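Local coordinates for putative secreted protein (Streptomyces sp. SirexAA-E, PDB 4PEY) that hydrolyses laminarin and laminarioligosaccharides as an exo-beta-1,3-glucanase of glycoside hydrolase family 55, releasing glucose and laminaribiose, at residues G432-H437 / T452-N457; W492-Y497 / H510-P515; D370-I375 / I396-V401. The protein carries 1 engineered substitution. All coordinates share one frame; numbering follows the deposited sequence.

Contact 1 (G432-H437 / T452-N457). With BGC (beta-D-glucopyranose), chain B.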
loop_
_atom_site.group_PDB
_atom_site.type_symbol
_atom_site.label_atom_id
_atom_site.label_comp_id
_atom_site.label_asym_id
_atom_site.label_seq_id
_atom_site.Cartn_x
_atom_site.Cartn_y
_atom_site.Cartn_z
ATOM N N GLY A 432 -6.124 -3.606 3.320
ATOM C CA GLY A 432 -4.937 -3.813 2.503
ATOM C C GLY A 432 -3.653 -3.474 3.242
ATOM O O GLY A 432 -2.908 -2.576 2.839
ATOM N N LEU A 433 -3.388 -4.208 4.318
ATOM C CA LEU A 433 -2.265 -3.929 5.203
ATOM C C LEU A 433 -1.093 -4.878 4.927
ATOM O O LEU A 433 -1.230 -6.084 5.080
ATOM C CB LEU A 433 -2.725 -4.052 6.658
ATOM C CG LEU A 433 -1.747 -3.794 7.804
ATOM C CD1 LEU A 433 -1.297 -2.354 7.778
ATOM C CD2 LEU A 433 -2.416 -4.123 9.142
ATOM N N PHE A 434 0.044 -4.329 4.501
ATOM C CA PHE A 434 1.227 -5.127 4.168
ATOM C C PHE A 434 2.375 -4.640 5.045
ATOM O O PHE A 434 2.789 -3.489 4.910
ATOM C CB PHE A 434 1.637 -4.962 2.694
ATOM C CG PHE A 434 0.588 -5.353 1.671
ATOM C CD1 PHE A 434 -0.531 -4.560 1.453
ATOM C CD2 PHE A 434 0.783 -6.470 0.857
ATOM C CE1 PHE A 434 -1.467 -4.900 0.488
ATOM C CE2 PHE A 434 -0.133 -6.811 -0.126
ATOM C CZ PHE A 434 -1.267 -6.021 -0.317
ATOM N N VAL A 435 2.889 -5.479 5.942
ATOM C CA VAL A 435 3.952 -5.049 6.860
ATOM C C VAL A 435 4.954 -6.182 7.033
ATOM O O VAL A 435 4.552 -7.302 7.366
ATOM C CB VAL A 435 3.393 -4.638 8.253
ATOM C CG1 VAL A 435 4.507 -4.048 9.126
ATOM C CG2 VAL A 435 2.249 -3.635 8.112
ATOM N N GLU A 436 6.244 -5.907 6.813
ATOM C CA GLU A 436 7.245 -6.989 6.737
ATOM C C GLU A 436 8.619 -6.713 7.330
ATOM O O GLU A 436 9.173 -5.618 7.162
ATOM C CB GLU A 436 7.493 -7.390 5.283
ATOM C CG GLU A 436 6.272 -7.685 4.437
ATOM C CD GLU A 436 6.698 -8.176 3.081
ATOM O OE1 GLU A 436 7.170 -7.334 2.280
ATOM O OE2 GLU A 436 6.625 -9.408 2.844
ATOM N N HIS A 437 9.149 -7.747 7.995
ATOM C CA HIS A 437 10.566 -7.947 8.325
ATOM C C HIS A 437 11.084 -7.194 9.556
ATOM O O HIS A 437 12.296 -7.138 9.766
ATOM C CB HIS A 437 11.472 -7.602 7.127
ATOM C CG HIS A 437 11.085 -8.276 5.845
ATOM N ND1 HIS A 437 10.865 -9.636 5.739
ATOM C CD2 HIS A 437 10.886 -7.766 4.603
ATOM C CE1 HIS A 437 10.540 -9.931 4.493
ATOM N NE2 HIS A 437 10.540 -8.815 3.785
ATOM N N THR A 452 -9.182 -4.982 10.610
ATOM C CA THR A 452 -8.255 -5.154 9.498
ATOM C C THR A 452 -8.855 -6.109 8.487
ATOM O O THR A 452 -9.252 -7.224 8.840
ATOM C CB THR A 452 -6.879 -5.694 9.958
ATOM O OG1 THR A 452 -6.216 -4.684 10.720
ATOM C CG2 THR A 452 -6.003 -6.068 8.753
ATOM N N ILE A 453 -8.934 -5.653 7.240
ATOM C CA ILE A 453 -9.378 -6.481 6.133
ATOM C C ILE A 453 -8.189 -6.624 5.192
ATOM O O ILE A 453 -7.764 -5.647 4.571
ATOM C CB ILE A 453 -10.593 -5.880 5.406
ATOM C CG1 ILE A 453 -11.778 -5.752 6.372
ATOM C CG2 ILE A 453 -10.988 -6.754 4.209
ATOM C CD1 ILE A 453 -12.919 -4.936 5.819
ATOM N N PHE A 454 -7.663 -7.852 5.149
ATOM C CA PHE A 454 -6.428 -8.277 4.474
ATOM C C PHE A 454 -5.140 -7.847 5.188
ATOM O O PHE A 454 -4.853 -6.657 5.346
ATOM C CB PHE A 454 -6.342 -7.807 3.016
ATOM C CG PHE A 454 -5.108 -8.327 2.314
ATOM C CD1 PHE A 454 -5.138 -9.537 1.627
ATOM C CD2 PHE A 454 -3.909 -7.625 2.373
ATOM C CE1 PHE A 454 -3.996 -10.026 0.998
ATOM C CE2 PHE A 454 -2.770 -8.111 1.761
ATOM C CZ PHE A 454 -2.811 -9.307 1.064
ATOM N N TYR A 455 -4.341 -8.839 5.565
ATOM C CA TYR A 455 -3.011 -8.596 6.108
ATOM C C TYR A 455 -2.013 -9.526 5.447
ATOM O O TYR A 455 -2.271 -10.727 5.310
ATOM C CB TYR A 455 -2.986 -8.806 7.625
ATOM C CG TYR A 455 -1.647 -8.534 8.285
ATOM C CD1 TYR A 455 -1.021 -7.301 8.140
ATOM C CD2 TYR A 455 -1.019 -9.502 9.078
ATOM C CE1 TYR A 455 0.193 -7.033 8.751
ATOM C CE2 TYR A 455 0.201 -9.242 9.709
ATOM C CZ TYR A 455 0.802 -8.004 9.544
ATOM O OH TYR A 455 2.008 -7.723 10.156
ATOM N N GLN A 456 -0.881 -8.968 5.031
ATOM C CA GLN A 456 0.240 -9.773 4.545
ATOM C C GLN A 456 1.498 -9.392 5.300
ATOM O O GLN A 456 1.881 -8.215 5.333
ATOM C CB GLN A 456 0.465 -9.591 3.039
ATOM C CG GLN A 456 1.585 -10.508 2.472
ATOM C CD GLN A 456 2.974 -9.884 2.513
ATOM O OE1 GLN A 456 3.172 -8.741 2.088
ATOM N NE2 GLN A 456 3.947 -10.638 3.035
ATOM N N ASN A 457 2.129 -10.389 5.917
ATOM C CA ASN A 457 3.393 -10.203 6.599
ATOM C C ASN A 457 4.406 -11.257 6.192
ATOM O O ASN A 457 4.037 -12.387 5.865
ATOM C CB ASN A 457 3.202 -10.259 8.115
ATOM C CG ASN A 457 4.504 -10.502 8.855
ATOM O OD1 ASN A 457 4.876 -11.647 9.139
ATOM N ND2 ASN A 457 5.213 -9.424 9.166
HETATM C C2 BGC B . 8.845 -10.555 0.392
HETATM C C3 BGC B . 9.411 -9.170 0.093
HETATM C C4 BGC B . 10.860 -9.293 -0.350
HETATM C C5 BGC B . 10.951 -10.228 -1.545
HETATM C C6 BGC B . 12.386 -10.344 -2.037
HETATM C C1 BGC B . 9.155 -11.557 -0.723
HETATM O O2 BGC B . 7.442 -10.453 0.593
HETATM O O3 BGC B . 9.349 -8.368 1.253
HETATM O O4 BGC B . 11.391 -8.028 -0.667
HETATM O O5 BGC B . 10.509 -11.501 -1.135
HETATM O O6 BGC B . 13.145 -11.070 -1.096
#

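Contact 2 (W492-Y497 / H510-P515)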
loop_
_atom_site.group_PDB
_atom_site.type_symbol
_atom_site.label_atom_id
_atom_site.label_comp_id
_atom_site.label_asym_id
_atom_site.label_seq_id
_atom_site.Cartn_x
_atom_site.Cartn_y
_atom_site.Cartn_z
ATOM N N TRP A 492 -9.805 -10.051 9.174
ATOM C CA TRP A 492 -10.201 -10.982 8.114
ATOM C C TRP A 492 -9.082 -11.182 7.090
ATOM O O TRP A 492 -8.576 -10.196 6.542
ATOM C CB TRP A 492 -11.416 -10.467 7.339
ATOM C CG TRP A 492 -12.742 -10.320 8.032
ATOM C CD1 TRP A 492 -13.803 -11.186 7.955
ATOM C CD2 TRP A 492 -13.198 -9.200 8.808
ATOM N NE1 TRP A 492 -14.872 -10.689 8.657
ATOM C CE2 TRP A 492 -14.531 -9.472 9.191
ATOM C CE3 TRP A 492 -12.606 -8.002 9.219
ATOM C CZ2 TRP A 492 -15.281 -8.591 9.974
ATOM C CZ3 TRP A 492 -13.350 -7.126 10.001
ATOM C CH2 TRP A 492 -14.677 -7.425 10.367
ATOM N N GLY A 493 -8.739 -12.437 6.785
ATOM C CA GLY A 493 -7.870 -12.740 5.653
ATOM C C GLY A 493 -6.434 -12.312 5.894
ATOM O O GLY A 493 -5.933 -11.371 5.262
ATOM N N MET A 494 -5.756 -13.013 6.799
ATOM C CA MET A 494 -4.478 -12.533 7.316
ATOM C C MET A 494 -3.427 -13.626 7.321
ATOM O O MET A 494 -3.669 -14.719 7.831
ATOM C CB MET A 494 -4.660 -11.988 8.737
ATOM C CG MET A 494 -5.849 -11.038 8.877
ATOM S SD MET A 494 -6.146 -10.485 10.560
ATOM C CE MET A 494 -4.790 -9.384 10.772
ATOM N N GLY A 495 -2.252 -13.313 6.778
ATOM C CA GLY A 495 -1.174 -14.286 6.682
ATOM C C GLY A 495 0.183 -13.755 7.096
ATOM O O GLY A 495 0.516 -12.595 6.822
ATOM N N SER A 496 0.962 -14.610 7.757
ATOM C CA SER A 496 2.346 -14.309 8.119
ATOM C C SER A 496 3.253 -15.427 7.617
ATOM O O SER A 496 2.956 -16.597 7.851
ATOM C CB SER A 496 2.488 -14.153 9.639
ATOM O OG SER A 496 3.849 -13.999 10.025
ATOM N N TYR A 497 4.344 -15.072 6.935
ATOM C CA TYR A 497 5.244 -16.069 6.335
ATOM C C TYR A 497 6.638 -15.956 6.949
ATOM O O TYR A 497 7.072 -14.856 7.294
ATOM C CB TYR A 497 5.338 -15.899 4.810
ATOM C CG TYR A 497 4.034 -15.516 4.148
ATOM C CD1 TYR A 497 2.830 -16.119 4.516
ATOM C CD2 TYR A 497 4.001 -14.545 3.154
ATOM C CE1 TYR A 497 1.631 -15.748 3.930
ATOM C CE2 TYR A 497 2.809 -14.165 2.569
ATOM C CZ TYR A 497 1.629 -14.779 2.948
ATOM O OH TYR A 497 0.437 -14.404 2.354
ATOM N N HIS A 510 4.177 -17.969 16.861
ATOM C CA HIS A 510 2.916 -17.722 16.169
ATOM C C HIS A 510 3.010 -16.519 15.239
ATOM O O HIS A 510 3.916 -15.685 15.361
ATOM C CB HIS A 510 1.784 -17.503 17.180
ATOM C CG HIS A 510 2.141 -16.567 18.296
ATOM N ND1 HIS A 510 1.967 -16.892 19.624
ATOM C CD2 HIS A 510 2.680 -15.322 18.281
ATOM C CE1 HIS A 510 2.367 -15.883 20.380
ATOM N NE2 HIS A 510 2.809 -14.920 19.590
ATOM N N GLY A 511 2.074 -16.431 14.301
ATOM C CA GLY A 511 1.955 -15.245 13.471
ATOM C C GLY A 511 1.144 -14.163 14.171
ATOM O O GLY A 511 1.373 -12.968 13.961
ATOM N N PHE A 512 0.206 -14.590 15.017
ATOM C CA PHE A 512 -0.795 -13.710 15.612
ATOM C C PHE A 512 -0.873 -13.933 17.113
ATOM O O PHE A 512 -0.712 -15.059 17.583
ATOM C CB PHE A 512 -2.156 -13.960 14.955
ATOM C CG PHE A 512 -2.112 -13.836 13.467
ATOM C CD1 PHE A 512 -1.743 -14.914 12.676
ATOM C CD2 PHE A 512 -2.380 -12.622 12.859
ATOM C CE1 PHE A 512 -1.662 -14.788 11.298
ATOM C CE2 PHE A 512 -2.307 -12.490 11.488
ATOM C CZ PHE A 512 -1.942 -13.572 10.704
ATOM N N GLN A 513 -1.112 -12.860 17.861
ATOM C CA GLN A 513 -1.242 -12.940 19.314
ATOM C C GLN A 513 -2.371 -12.011 19.737
ATOM O O GLN A 513 -2.417 -10.854 19.302
ATOM C CB GLN A 513 0.071 -12.558 20.026
ATOM C CG GLN A 513 -0.004 -12.682 21.549
ATOM C CD GLN A 513 1.220 -12.130 22.270
ATOM O OE1 GLN A 513 1.956 -11.291 21.742
ATOM N NE2 GLN A 513 1.436 -12.598 23.491
ATOM N N ALA A 514 -3.292 -12.516 20.557
ATOM C CA ALA A 514 -4.462 -11.735 20.956
ATOM C C ALA A 514 -5.063 -12.285 22.240
ATOM O O ALA A 514 -4.874 -13.458 22.559
ATOM C CB ALA A 514 -5.520 -11.731 19.838
ATOM N N PRO A 515 -5.785 -11.440 22.989
ATOM C CA PRO A 515 -6.518 -12.000 24.124
ATOM C C PRO A 515 -7.643 -12.911 23.647
ATOM O O PRO A 515 -8.109 -12.771 22.511
ATOM C CB PRO A 515 -7.066 -10.760 24.836
ATOM C CG PRO A 515 -7.174 -9.726 23.750
ATOM C CD PRO A 515 -5.979 -9.982 22.862
#

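Contact 3 (D370-I375 / I396-V401)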
loop_
_atom_site.group_PDB
_atom_site.type_symbol
_atom_site.label_atom_id
_atom_site.label_comp_id
_atom_site.label_asym_id
_atom_site.label_seq_id
_atom_site.Cartn_x
_atom_site.Cartn_y
_atom_site.Cartn_z
ATOM N N ASP A 370 -1.915 4.484 -0.114
ATOM C CA ASP A 370 -0.689 4.324 -0.895
ATOM C C ASP A 370 0.427 5.097 -0.215
ATOM O O ASP A 370 1.150 5.866 -0.851
ATOM C CB ASP A 370 -0.852 4.802 -2.347
ATOM C CG ASP A 370 -1.911 4.022 -3.110
ATOM O OD1 ASP A 370 -2.268 2.902 -2.688
ATOM O OD2 ASP A 370 -2.381 4.532 -4.152
ATOM N N VAL A 371 0.529 4.910 1.095
ATOM C CA VAL A 371 1.652 5.411 1.858
ATOM C C VAL A 371 2.557 4.218 2.117
ATOM O O VAL A 371 2.138 3.192 2.675
ATOM C CB VAL A 371 1.204 6.083 3.166
ATOM C CG1 VAL A 371 2.402 6.384 4.063
ATOM C CG2 VAL A 371 0.417 7.356 2.845
ATOM N N PHE A 372 3.793 4.343 1.666
ATOM C CA PHE A 372 4.752 3.258 1.765
ATOM C C PHE A 372 5.898 3.707 2.651
ATOM O O PHE A 372 6.272 4.881 2.645
ATOM C CB PHE A 372 5.233 2.855 0.368
ATOM C CG PHE A 372 4.105 2.663 -0.610
ATOM C CD1 PHE A 372 3.046 1.821 -0.298
ATOM C CD2 PHE A 372 4.070 3.355 -1.812
ATOM C CE1 PHE A 372 1.983 1.652 -1.169
ATOM C CE2 PHE A 372 3.013 3.183 -2.698
ATOM C CZ PHE A 372 1.966 2.335 -2.379
ATOM N N VAL A 373 6.435 2.783 3.436
ATOM C CA VAL A 373 7.582 3.092 4.272
ATOM C C VAL A 373 8.678 2.086 3.981
ATOM O O VAL A 373 8.404 0.893 3.826
ATOM C CB VAL A 373 7.216 3.079 5.771
ATOM C CG1 VAL A 373 8.453 3.378 6.625
ATOM C CG2 VAL A 373 6.108 4.094 6.046
ATOM N N ARG A 374 9.909 2.578 3.856
ATOM C CA ARG A 374 11.068 1.725 3.622
ATOM C C ARG A 374 12.143 2.022 4.654
ATOM O O ARG A 374 12.442 3.200 4.914
ATOM C CB ARG A 374 11.634 1.932 2.214
ATOM C CG ARG A 374 12.970 1.231 2.000
ATOM C CD ARG A 374 13.386 1.264 0.537
ATOM N NE ARG A 374 13.787 2.602 0.103
ATOM C CZ ARG A 374 13.806 2.994 -1.170
ATOM N NH1 ARG A 374 13.434 2.149 -2.128
ATOM N NH2 ARG A 374 14.202 4.222 -1.490
ATOM N N ILE A 375 12.707 0.967 5.247
ATOM C CA ILE A 375 13.837 1.120 6.159
ATOM C C ILE A 375 15.027 0.314 5.631
ATOM O O ILE A 375 15.050 -0.918 5.721
ATOM C CB ILE A 375 13.498 0.682 7.609
ATOM C CG1 ILE A 375 12.202 1.351 8.094
ATOM C CG2 ILE A 375 14.679 0.990 8.543
ATOM C CD1 ILE A 375 10.950 0.505 7.879
ATOM N N ILE A 396 -6.608 3.378 7.123
ATOM C CA ILE A 396 -5.359 3.024 6.467
ATOM C C ILE A 396 -5.720 2.143 5.283
ATOM O O ILE A 396 -6.028 0.963 5.458
ATOM C CB ILE A 396 -4.396 2.271 7.408
ATOM C CG1 ILE A 396 -4.239 3.022 8.733
ATOM C CG2 ILE A 396 -3.047 2.053 6.729
ATOM C CD1 ILE A 396 -3.629 4.383 8.587
ATOM N N ASP A 397 -5.727 2.722 4.090
ATOM C CA ASP A 397 -6.209 2.015 2.905
ATOM C C ASP A 397 -5.082 1.865 1.891
ATOM O O ASP A 397 -4.827 2.758 1.084
ATOM C CB ASP A 397 -7.427 2.756 2.325
ATOM C CG ASP A 397 -7.869 2.211 0.981
ATOM O OD1 ASP A 397 -7.969 0.974 0.833
ATOM O OD2 ASP A 397 -8.127 3.030 0.072
ATOM N N HIS A 398 -4.441 0.698 1.964
ATOM C CA HIS A 398 -3.195 0.317 1.277
ATOM C C HIS A 398 -1.942 0.980 1.826
ATOM O O HIS A 398 -1.624 2.138 1.525
ATOM C CB HIS A 398 -3.242 0.569 -0.226
ATOM C CG HIS A 398 -2.173 -0.176 -0.964
ATOM N ND1 HIS A 398 -1.631 0.259 -2.155
ATOM C CD2 HIS A 398 -1.542 -1.336 -0.659
ATOM C CE1 HIS A 398 -0.716 -0.611 -2.558
ATOM N NE2 HIS A 398 -0.642 -1.582 -1.669
ATOM N N THR A 399 -1.225 0.219 2.643
ATOM C CA THR A 399 0.107 0.613 3.062
ATOM C C THR A 399 1.046 -0.582 2.913
ATOM O O THR A 399 0.619 -1.731 3.006
ATOM C CB THR A 399 0.116 1.143 4.519
ATOM O OG1 THR A 399 1.398 1.692 4.816
ATOM C CG2 THR A 399 -0.191 0.051 5.509
ATOM N N TRP A 400 2.313 -0.294 2.616
ATOM C CA TRP A 400 3.390 -1.275 2.690
ATOM C C TRP A 400 4.448 -0.667 3.568
ATOM O O TRP A 400 5.056 0.345 3.205
ATOM C CB TRP A 400 3.984 -1.610 1.319
ATOM C CG TRP A 400 5.009 -2.759 1.299
ATOM C CD1 TRP A 400 4.998 -3.903 2.056
ATOM C CD2 TRP A 400 6.171 -2.856 0.452
ATOM N NE1 TRP A 400 6.078 -4.709 1.720
ATOM C CE2 TRP A 400 6.804 -4.087 0.736
ATOM C CE3 TRP A 400 6.724 -2.026 -0.531
ATOM C CZ2 TRP A 400 7.958 -4.503 0.072
ATOM C CZ3 TRP A 400 7.883 -2.440 -1.187
ATOM C CH2 TRP A 400 8.494 -3.658 -0.869
ATOM N N VAL A 401 4.656 -1.283 4.724
ATOM C CA VAL A 401 5.627 -0.806 5.690
ATOM C C VAL A 401 6.690 -1.895 5.741
ATOM O O VAL A 401 6.426 -3.007 6.194
ATOM C CB VAL A 401 4.960 -0.538 7.062
ATOM C CG1 VAL A 401 5.980 -0.085 8.094
ATOM C CG2 VAL A 401 3.860 0.498 6.899
#

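Contact 1 (G432-H437 / T452-N457)
L433 lays CG and CD2 against the CD1-CE1 side of the Y455 ring, with CG 3.6 Å from CD1. Its CG stands anti to the backbone N (chi1 -179°), and the branched end of leucine lies broadly along the tyrosine ring. L433 and Y455 share one face of two parallel strands; F434 and Q456 share the other. The strands belong to successive coils of the right-handed parallel beta-helix of family 55, and main-chain bonds such as V435 N to Q456 O join them. On the second face F434 meets two neighbours: F454 CE2 sits over one ring face toward the rim, the planes inclined at 45°, while Q456 OE1 lies at the ring edge, 3.5 Å from CD2. Beyond V435 the side chain of N457 continues the pattern, its ND2 giving a hydrogen bond of 2.9 Å to V435 O; N457 OD1 is bound by S496. The chain of Q456 bends at chi2, and its NE2 gives E436 OE2 a bond of 3.0 Å, almost straight at 168°, from above the carboxylate plane. Each carboxylate oxygen also receives a glucose hydroxyl, O3 on OE1 and O2 on OE2, both at 2.6 Å, and W400 NE1 adds a further bond to OE1. H437 NE2 donates to the same O3, 2.8 Å away. An alanine at E436 would probably leave O2 of the sugar and the Q456 amide without this acceptor and O3 held less firmly. Four donors thus converge on one buried carboxylate, which fixes its rotation, and E436 with H437 grips two adjacent hydroxyls of the sugar.

Contact 2 (W492-Y497 / H510-P515)
Segments 492-497 and 510-515 approach without any hydrogen bond between them, their nearest CA atoms, those of S496 and G511, lying 5.4 Å apart. Both belong to the right-handed parallel beta-helix: strand 489-498 and strand 512-513 lie in different sheets of the coil, and the side chains between them pack its interior. F512 does most of this work. Its CG lies anti to the carbonyl carbon (chi1 -54°), and the far end of the ring reaches strand 489-498, where CE2 comes 3.7 Å from M494 CB. CZ approaches the main chain as well, 3.5 Å from M494 O, and G495 N lies in the ring plane, at its edge. A long, flat ring can reach across from one sheet to the other, its tip meeting M494 CB and the peptide beyond. M494 crosses the ring obliquely; its chain bends at chi3 (72°), and the terminal CE stands 4.0 Å from F512 CE2. The sulfur makes a Met-aromatic contact, with SD 5.5 Å from the ring centroid and oblique to the ring normal. An unbranched, flexible methionine can follow the ring in this way and also touch Y455 and F522 of the flanking strands. G495 is suited to its place because a CB there would crowd the Y497 ring. G511 is similarly restricted, since a CB would point at strand 489-498 and come very close to S496. The hydroxyl of that serine is occupied elsewhere, hydrogen-bonded to N457 OD1 and to Y536 OH. Toward G511 the serine makes a plain van der Waals contact, its CB lying 4.0 Å from G511 CA.

Contact 3 (D370-I375 / I396-V401)
V371 O is gripped by two donors from the facing strand: T399 OG1 at 2.7 Å and, more weakly, W400 N at 3.5 Å. The threonine hydroxyl lies anti to the backbone N (chi1 -172°) and comes in tilted from the carbonyl plane. A beta-branched residue with a hydroxyl therefore serves two ends here, keeping to strand geometry and supplying a side-chain donor where the main-chain bond is long. Farther along, V373 N gives W400 O a sound bond of 2.8 Å. The strands run parallel, 8° apart in direction, as neighbouring coils of the right-handed parallel beta-helix. Where the chain turns a corner at D370 and H398, a His-carboxylate hydrogen bond joins the two coils: H398 ND1 donates to D370 OD1 across 2.8 Å. The carboxylate oxygen is met on its anti side and lies close to the imidazole plane, while the two planes stand at 90°. D370 OD2 forms a salt bridge with R135, which is likely to keep the aspartate charged. F372 turns an edge toward the face of H398 in an offset edge-to-face pair, CE1 being 3.8 Å from H398 CE1. Y157 stacks on the imidazole as well. The same phenylalanine brings CD1 to within 3.9 Å of W400 CB, the two side chains crossing at about a right angle. The indole leads away from strand 371-375, its NE1 donating to E436. On the face opposite F372 and W400, V373 CB packs 4.1 Å from V401 CG1, two compact branched side chains.

In the fold
Contacts 3, 1 and 2 follow one another along the chain, and strands 367-375, 399-403, 429-436, 450-458 and 489-498 are successive neighbours across the beta-helix. Contact 1 lies in the middle, its centre about 10 Å from that of each of the others, whereas contacts 2 and 3 are about 19 Å apart, centre to centre, and do not touch. F434 O takes V401 N at 2.9 Å, and F454 N reaches W492 O at 2.9 Å. At the sugar site E436 bonds the glucose directly, and the W400 side chain of contact 3 comes within about 4 Å of a bound glucose, nearest atoms. N457 and S496 join contacts 1 and 2; the S496 side chain lies about 7 Å from that of A458, the engineered replacement of the inferred proton donor.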